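Local coordinates for protein succinylglutamate desuccinylase/aspartoacylase (PDB 3NA6) that is probably a zinc-dependent hydrolase of the succinylglutamate desuccinylase/aspartoacylase family, cleaving an amide bond in N-acylated amino acid substrates, at residues A158-E163 with L206-L211; V287-P290 with G294-P297; L23-S28 with T123-D128. All blocks are in the same frame, centred on the assembly; numbering follows the deposited sequence.

In the fold
From the N terminus, strand 17-26 runs into contact 3, where residues 23-28 meet helix 122-134. That contact closes a long loop of 94 residues and ties the second strand from one edge of the large mixed sheet to a helix on it. Contact 1 follows further along the chain. It joins strands 156-160 and 205-210 of the same sheet, and its loop of 42 residues includes helix 165-178. Contact 2 comes last and closes a short turn after strand 283-288, in a separate antiparallel sheet. The three loops follow in series, and none nests or crosses. The centres of contacts 1 and 3 lie about 26 Å apart, and those of contacts 1 and 2 about 39 Å.

Contact 1 of 3, residues A158-E163 with L206-L211; sequences AAHILE and LVTTEL
His160 and Leu206 meet at the rim of the imidazole. Leu206 CD2 lies near the ring plane, 3.9 Å from His160 CE1, and it also approaches ND1. Leu206 swings CG opposite its own N (chi1 168°), and an unusual chi2 of 95° sets CD2 by the ring edge. The Thr208 side chain crosses His160 at about a right angle. Its CG2 comes obliquely to the ring, 4.0 Å from His160 CE1. The same methyl reaches Ala158, with Thr208 CG2 4.0 Å from Ala158 CB and 3.5 Å from Ala158 O. One methyl group therefore touches both the alanine and the histidine.

Below these side chains the strands are antiparallel neighbours. Ala158 and Thr208 form a hydrogen-bonded pair. Ala158 N donates to Thr208 O over 2.9 Å, and the N-H points almost straight at the oxygen. Water 1 stands in for the return bond. It lies 2.9 Å from Ala158 O, in line to donate to it, and accepts from Thr208 N at 3.0 Å. The axes of the two short strand segments are 132° apart in direction, consistent with strands that splay beyond the pair and admit a water.

The polar ends turn to other partners. His160 ND1 bonds to Glu200 on helix 195-200, and Thr208 OG1 bonds to the carbonyl of Asp143. Thr208 also touches His145, which with His59 and Glu62 may form an empty metal site. Carbon atoms thus meet on this buried face, a water stands where the second backbone bond would be, and the threonine hydroxyl joins the strand to the chain leading to His145.

Contact 2 of 3, residues V287-P290 with G294-P297; sequences VWSP and GEAP
Val287 meets Pro297 through its backbone. The carbonyl Val287 O lies 3.4 Å from Pro297 CA, and it also comes close to CB of the proline. The valine side chain points away from this partner.

Trp288 carries the main apolar contact. The two side chains run in the same direction, the Pro297 ring laid over one face of the indole. Pro297 CB sits over the centre of the six-membered ring of Trp288, 3.7 Å from its centroid and only 9° off the normal. This is a CH-pi contact. Pro297 CG continues across the same face and is 3.7 Å from Trp288 CH2. The indole is also held at its nitrogen, because NE1 bonds to Glu269 on strand 266-270.

Ser289 meets Glu295 mainly through water. Water 2 accepts from Ser289 N at 3.0 Å and donates to Glu295 O at 2.8 Å. A second, less certain link runs through water 3, unusually close to Ser289 OG; it donates to Glu295 OE1 at 3.2 Å. Glu295 leads its chain off opposite the backbone N (chi1 -158°), and the extended chain carries the carboxylate to the serine. Ser289 CB is 3.9 Å from Glu295 OE1. The serine OG also accepts from Asp291 N inside the turn.

Pro290 ends the segment at a subunit boundary. It packs on Arg97 of the second subunit, while Ser289 O bonds to Tyr90 of that subunit. The turn itself links strand 283-288 to its antiparallel neighbour 298-301, at the edge of a four-stranded sheet. Val287, still on strand 283-288, touches Ile317, and Pro290 touches Met316, both on strand 316-317.

Contact 3 of 3, residues L23-S28 with T123-D128; sequences LKLPYS and TQKIAD
Leu25 turns its CG away from the backbone N (chi1 169°), and this sends its two methyls toward Lys125 and Ile126. Ile126 holds CG1 beside its own backbone N (chi1 -63°), where that carbon meets the leucine. The two methyls of Leu25 meet different partners. Leu25 CD2 touches Ile126 CG1 at 3.7 Å, with the two side chains crossing at about a right angle. Leu25 CD1 instead lies against the aliphatic part of Lys125, 3.9 Å from Lys125 CB and 4.0 Å from Lys125 CD.

The lysine chain is extended beyond CG. It passes the leucine and brings its amino group toward the backbone of Pro26. The direct approach is long, with Lys125 NZ 4.4 Å from Pro26 O. Two waters fill this polar link. Water 4 accepts from Lys125 NZ at 2.7 Å and donates to Pro26 O at 2.8 Å. Water 5 makes the same pair of bonds by a second route. Pro26 O thus receives two water protons, and the amino group gives two bonds to water.

Around the contact, Leu25 also packs on Ile7 and on Val122 of the same helix. Lys125 O bonds to Asn5 near the N terminus. The neighbouring Lys24 makes a cation-pi contact with Phe261 of the third subunit.

The arrangement is typical of an alpha/beta fold, with a helix laid on a mixed sheet. Here helix 122-134 packs on strand 17-26, the second strand from one edge of that sheet, and the axes of the short segments are 10.0 Å apart. Helices covering a mixed sheet are consistent with the zinc-exopeptidase clan to which the catalytic domain belongs.

Contact 1 of 3, residues A158-E163 with L206-L211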
# COMPACT_ATOMS: atom_id res chain seq x y z
N ALA A 158 -10.36 -10.91 -35.82
CA ALA A 158 -11.21 -12.06 -35.51
C ALA A 158 -12.68 -11.77 -35.80
O ALA A 158 -13.16 -10.67 -35.54
CB ALA A 158 -11.05 -12.48 -34.06
N ALA A 159 -13.35 -12.79 -36.33
CA ALA A 159 -14.80 -12.83 -36.56
C ALA A 159 -15.35 -14.06 -35.83
O ALA A 159 -14.66 -15.11 -35.76
CB ALA A 159 -15.09 -12.97 -38.08
N HIS A 160 -16.60 -13.98 -35.37
CA HIS A 160 -17.16 -15.03 -34.55
C HIS A 160 -18.11 -15.95 -35.29
O HIS A 160 -18.78 -15.56 -36.25
CB HIS A 160 -17.83 -14.43 -33.32
CG HIS A 160 -16.87 -13.78 -32.38
ND1 HIS A 160 -17.02 -12.48 -31.94
CD2 HIS A 160 -15.71 -14.23 -31.84
CE1 HIS A 160 -16.00 -12.16 -31.16
NE2 HIS A 160 -15.20 -13.21 -31.08
N ILE A 161 -18.13 -17.20 -34.84
CA ILE A 161 -19.11 -18.17 -35.23
C ILE A 161 -20.33 -17.85 -34.40
O ILE A 161 -20.27 -17.81 -33.15
CB ILE A 161 -18.64 -19.59 -34.93
CG1 ILE A 161 -17.41 -19.95 -35.79
CG2 ILE A 161 -19.79 -20.60 -35.17
CD1 ILE A 161 -17.68 -19.94 -37.34
N LEU A 162 -21.43 -17.57 -35.10
CA LEU A 162 -22.68 -17.15 -34.50
C LEU A 162 -23.81 -18.05 -34.99
O LEU A 162 -23.75 -18.64 -36.09
CB LEU A 162 -22.98 -15.69 -34.92
CG LEU A 162 -21.92 -14.63 -34.57
CD1 LEU A 162 -22.19 -13.36 -35.33
CD2 LEU A 162 -21.88 -14.36 -33.05
N GLU A 163 -24.86 -18.11 -34.18
CA GLU A 163 -26.10 -18.76 -34.60
C GLU A 163 -26.74 -18.11 -35.81
O GLU A 163 -27.29 -18.80 -36.65
CB GLU A 163 -27.14 -18.75 -33.47
CG GLU A 163 -26.76 -19.55 -32.21
CD GLU A 163 -26.64 -21.05 -32.44
OE1 GLU A 163 -27.18 -21.56 -33.45
OE2 GLU A 163 -26.01 -21.72 -31.60
N LEU A 206 -19.58 -6.82 -35.63
CA LEU A 206 -18.53 -6.51 -34.70
C LEU A 206 -17.20 -6.89 -35.36
O LEU A 206 -17.08 -7.98 -35.92
CB LEU A 206 -18.68 -7.28 -33.38
CG LEU A 206 -17.39 -7.15 -32.54
CD1 LEU A 206 -17.51 -6.00 -31.52
CD2 LEU A 206 -16.99 -8.47 -31.93
N VAL A 207 -16.21 -5.99 -35.28
CA VAL A 207 -14.83 -6.24 -35.73
C VAL A 207 -13.97 -6.20 -34.48
O VAL A 207 -14.08 -5.28 -33.66
CB VAL A 207 -14.41 -5.14 -36.75
CG1 VAL A 207 -12.91 -5.08 -36.94
CG2 VAL A 207 -15.14 -5.36 -38.05
N THR A 208 -13.20 -7.25 -34.26
CA THR A 208 -12.34 -7.31 -33.09
C THR A 208 -10.96 -7.80 -33.49
O THR A 208 -10.76 -8.37 -34.57
CB THR A 208 -12.96 -8.11 -31.92
OG1 THR A 208 -12.18 -7.91 -30.73
CG2 THR A 208 -13.08 -9.61 -32.22
N THR A 209 -9.99 -7.53 -32.62
CA THR A 209 -8.60 -7.87 -32.88
C THR A 209 -7.83 -8.44 -31.67
O THR A 209 -8.28 -8.36 -30.50
CB THR A 209 -7.84 -6.61 -33.24
OG1 THR A 209 -7.74 -5.80 -32.06
CG2 THR A 209 -8.53 -5.80 -34.31
N GLU A 210 -6.65 -8.96 -31.97
CA GLU A 210 -5.55 -9.07 -30.99
C GLU A 210 -4.30 -8.65 -31.73
O GLU A 210 -3.83 -9.41 -32.56
CB GLU A 210 -5.38 -10.51 -30.48
CG GLU A 210 -6.51 -11.02 -29.57
CD GLU A 210 -6.47 -10.43 -28.17
OE1 GLU A 210 -5.59 -9.60 -27.89
OE2 GLU A 210 -7.32 -10.81 -27.34
N LEU A 211 -3.78 -7.44 -31.49
CA LEU A 211 -2.74 -6.89 -32.37
C LEU A 211 -1.32 -6.89 -31.82
O LEU A 211 -0.43 -6.31 -32.43
CB LEU A 211 -3.09 -5.48 -32.81
CG LEU A 211 -4.38 -5.34 -33.63
CD1 LEU A 211 -4.60 -3.85 -33.93
CD2 LEU A 211 -4.34 -6.21 -34.87
O HOH W 1 -12.93 -8.24 -37.07

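Contact 2 of 3, residues V287-P290 with G294-P297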
# COMPACT_ATOMS: atom_id res chain seq x y z
N VAL A 287 10.36 -23.81 -17.71
CA VAL A 287 10.31 -23.01 -16.48
C VAL A 287 11.47 -23.39 -15.53
O VAL A 287 11.60 -24.57 -15.07
CB VAL A 287 8.95 -23.13 -15.77
CG1 VAL A 287 8.90 -22.13 -14.59
CG2 VAL A 287 7.82 -22.76 -16.75
N TRP A 288 12.34 -22.40 -15.27
CA TRP A 288 13.54 -22.58 -14.43
C TRP A 288 13.19 -22.12 -13.01
O TRP A 288 12.37 -21.23 -12.82
CB TRP A 288 14.72 -21.78 -14.95
CG TRP A 288 15.23 -22.20 -16.28
CD1 TRP A 288 14.81 -21.76 -17.52
CD2 TRP A 288 16.23 -23.19 -16.53
NE1 TRP A 288 15.52 -22.40 -18.51
CE2 TRP A 288 16.38 -23.30 -17.94
CE3 TRP A 288 17.03 -23.98 -15.71
CZ2 TRP A 288 17.30 -24.18 -18.53
CZ3 TRP A 288 17.91 -24.87 -16.29
CH2 TRP A 288 18.05 -24.95 -17.69
N SER A 289 13.82 -22.72 -12.03
CA SER A 289 13.62 -22.36 -10.64
C SER A 289 13.99 -20.93 -10.43
O SER A 289 15.11 -20.51 -10.79
CB SER A 289 14.50 -23.21 -9.71
OG SER A 289 14.41 -22.75 -8.36
N PRO A 290 13.09 -20.18 -9.79
CA PRO A 290 13.36 -18.81 -9.40
C PRO A 290 14.17 -18.68 -8.13
O PRO A 290 14.48 -17.57 -7.74
CB PRO A 290 11.97 -18.26 -9.13
CG PRO A 290 11.31 -19.36 -8.45
CD PRO A 290 11.81 -20.64 -9.20
N GLY A 294 20.96 -25.34 -10.42
CA GLY A 294 21.34 -26.75 -10.55
C GLY A 294 20.17 -27.68 -10.78
O GLY A 294 20.37 -28.86 -10.99
N GLU A 295 18.95 -27.15 -10.77
CA GLU A 295 17.76 -27.99 -10.87
C GLU A 295 17.34 -28.13 -12.34
O GLU A 295 17.36 -27.16 -13.08
CB GLU A 295 16.64 -27.35 -10.05
CG GLU A 295 15.53 -28.25 -9.59
CD GLU A 295 14.58 -27.56 -8.59
OE1 GLU A 295 13.59 -26.92 -9.02
OE2 GLU A 295 14.82 -27.66 -7.38
N ALA A 296 16.93 -29.33 -12.76
CA ALA A 296 16.38 -29.50 -14.09
C ALA A 296 15.12 -28.64 -14.23
O ALA A 296 14.28 -28.58 -13.32
CB ALA A 296 16.04 -30.98 -14.38
N PRO A 297 14.97 -27.98 -15.37
CA PRO A 297 13.80 -27.12 -15.62
C PRO A 297 12.56 -27.95 -15.89
O PRO A 297 12.69 -29.11 -16.20
CB PRO A 297 14.19 -26.35 -16.87
CG PRO A 297 15.17 -27.24 -17.59
CD PRO A 297 15.83 -28.11 -16.56
O HOH W 2 15.34 -25.20 -12.83
O HOH W 3 13.03 -24.39 -7.11

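Contact 3 of 3, residues L23-S28 with T123-D128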
# COMPACT_ATOMS: atom_id res chain seq x y z
N LEU A 23 -17.58 11.97 -21.92
CA LEU A 23 -18.68 11.39 -21.20
C LEU A 23 -18.42 11.61 -19.70
O LEU A 23 -17.48 11.05 -19.12
CB LEU A 23 -18.76 9.89 -21.51
CG LEU A 23 -18.89 9.53 -23.00
CD1 LEU A 23 -19.01 8.04 -23.19
CD2 LEU A 23 -20.07 10.23 -23.63
N LYS A 24 -19.20 12.47 -19.10
CA LYS A 24 -19.09 12.75 -17.67
C LYS A 24 -19.85 11.74 -16.84
O LYS A 24 -21.09 11.68 -16.86
CB LYS A 24 -19.59 14.16 -17.39
CG LYS A 24 -19.32 14.70 -15.98
CD LYS A 24 -19.60 16.25 -15.96
CE LYS A 24 -20.58 16.67 -14.88
NZ LYS A 24 -21.84 15.87 -14.66
N LEU A 25 -19.10 10.92 -16.12
CA LEU A 25 -19.68 9.91 -15.24
C LEU A 25 -19.46 10.40 -13.83
O LEU A 25 -18.31 10.42 -13.38
CB LEU A 25 -18.98 8.58 -15.51
CG LEU A 25 -19.16 7.38 -14.60
CD1 LEU A 25 -20.62 7.16 -14.38
CD2 LEU A 25 -18.46 6.21 -15.29
N PRO A 26 -20.52 10.80 -13.13
CA PRO A 26 -20.33 11.19 -11.75
C PRO A 26 -19.66 10.11 -10.91
O PRO A 26 -20.02 8.96 -11.00
CB PRO A 26 -21.75 11.47 -11.26
CG PRO A 26 -22.54 11.76 -12.50
CD PRO A 26 -21.93 10.85 -13.53
N TYR A 27 -18.70 10.50 -10.09
CA TYR A 27 -17.93 9.55 -9.27
C TYR A 27 -17.51 10.26 -7.98
O TYR A 27 -16.52 11.00 -7.96
CB TYR A 27 -16.74 8.99 -10.07
CG TYR A 27 -15.74 8.17 -9.29
CD1 TYR A 27 -16.17 7.26 -8.33
CD2 TYR A 27 -14.37 8.28 -9.53
CE1 TYR A 27 -15.26 6.52 -7.59
CE2 TYR A 27 -13.45 7.54 -8.81
CZ TYR A 27 -13.90 6.67 -7.83
OH TYR A 27 -13.00 5.93 -7.09
N SER A 28 -18.32 10.08 -6.94
CA SER A 28 -18.06 10.66 -5.65
C SER A 28 -17.15 9.73 -4.84
O SER A 28 -17.44 8.56 -4.71
CB SER A 28 -19.38 10.86 -4.93
OG SER A 28 -19.13 11.35 -3.64
N THR A 123 -17.38 0.77 -13.61
CA THR A 123 -17.23 -0.09 -14.79
C THR A 123 -18.60 -0.55 -15.32
O THR A 123 -18.83 -0.59 -16.52
CB THR A 123 -16.29 -1.27 -14.48
OG1 THR A 123 -14.98 -0.77 -14.13
CG2 THR A 123 -16.14 -2.21 -15.70
N GLN A 124 -19.50 -0.88 -14.41
CA GLN A 124 -20.84 -1.30 -14.78
C GLN A 124 -21.65 -0.17 -15.40
O GLN A 124 -22.45 -0.42 -16.29
CB GLN A 124 -21.59 -1.85 -13.57
CG GLN A 124 -20.99 -3.11 -13.05
CD GLN A 124 -21.75 -3.66 -11.90
OE1 GLN A 124 -22.02 -2.97 -10.91
NE2 GLN A 124 -22.13 -4.91 -12.02
N LYS A 125 -21.49 1.04 -14.87
CA LYS A 125 -22.15 2.26 -15.41
C LYS A 125 -21.64 2.61 -16.83
O LYS A 125 -22.44 2.95 -17.71
CB LYS A 125 -21.95 3.45 -14.46
CG LYS A 125 -22.74 3.31 -13.11
CD LYS A 125 -22.23 4.33 -12.11
CE LYS A 125 -23.24 4.75 -11.10
NZ LYS A 125 -22.57 5.53 -10.02
N ILE A 126 -20.34 2.44 -17.08
CA ILE A 126 -19.78 2.54 -18.43
C ILE A 126 -20.47 1.53 -19.36
O ILE A 126 -20.98 1.90 -20.43
CB ILE A 126 -18.24 2.37 -18.46
CG1 ILE A 126 -17.56 3.50 -17.68
CG2 ILE A 126 -17.71 2.38 -19.87
CD1 ILE A 126 -16.00 3.33 -17.50
N ALA A 127 -20.48 0.27 -18.96
CA ALA A 127 -21.11 -0.78 -19.75
C ALA A 127 -22.58 -0.48 -20.03
O ALA A 127 -23.05 -0.59 -21.17
CB ALA A 127 -20.99 -2.13 -19.05
N ASP A 128 -23.29 -0.05 -19.01
CA ASP A 128 -24.71 0.25 -19.17
C ASP A 128 -24.96 1.39 -20.17
O ASP A 128 -25.94 1.37 -20.91
CB ASP A 128 -25.35 0.60 -17.82
CG ASP A 128 -26.79 0.98 -17.96
OD1 ASP A 128 -27.64 0.06 -18.06
OD2 ASP A 128 -27.06 2.19 -18.02
O HOH W 4 -22.59 7.88 -11.35
O HOH W 5 -20.14 6.36 -9.60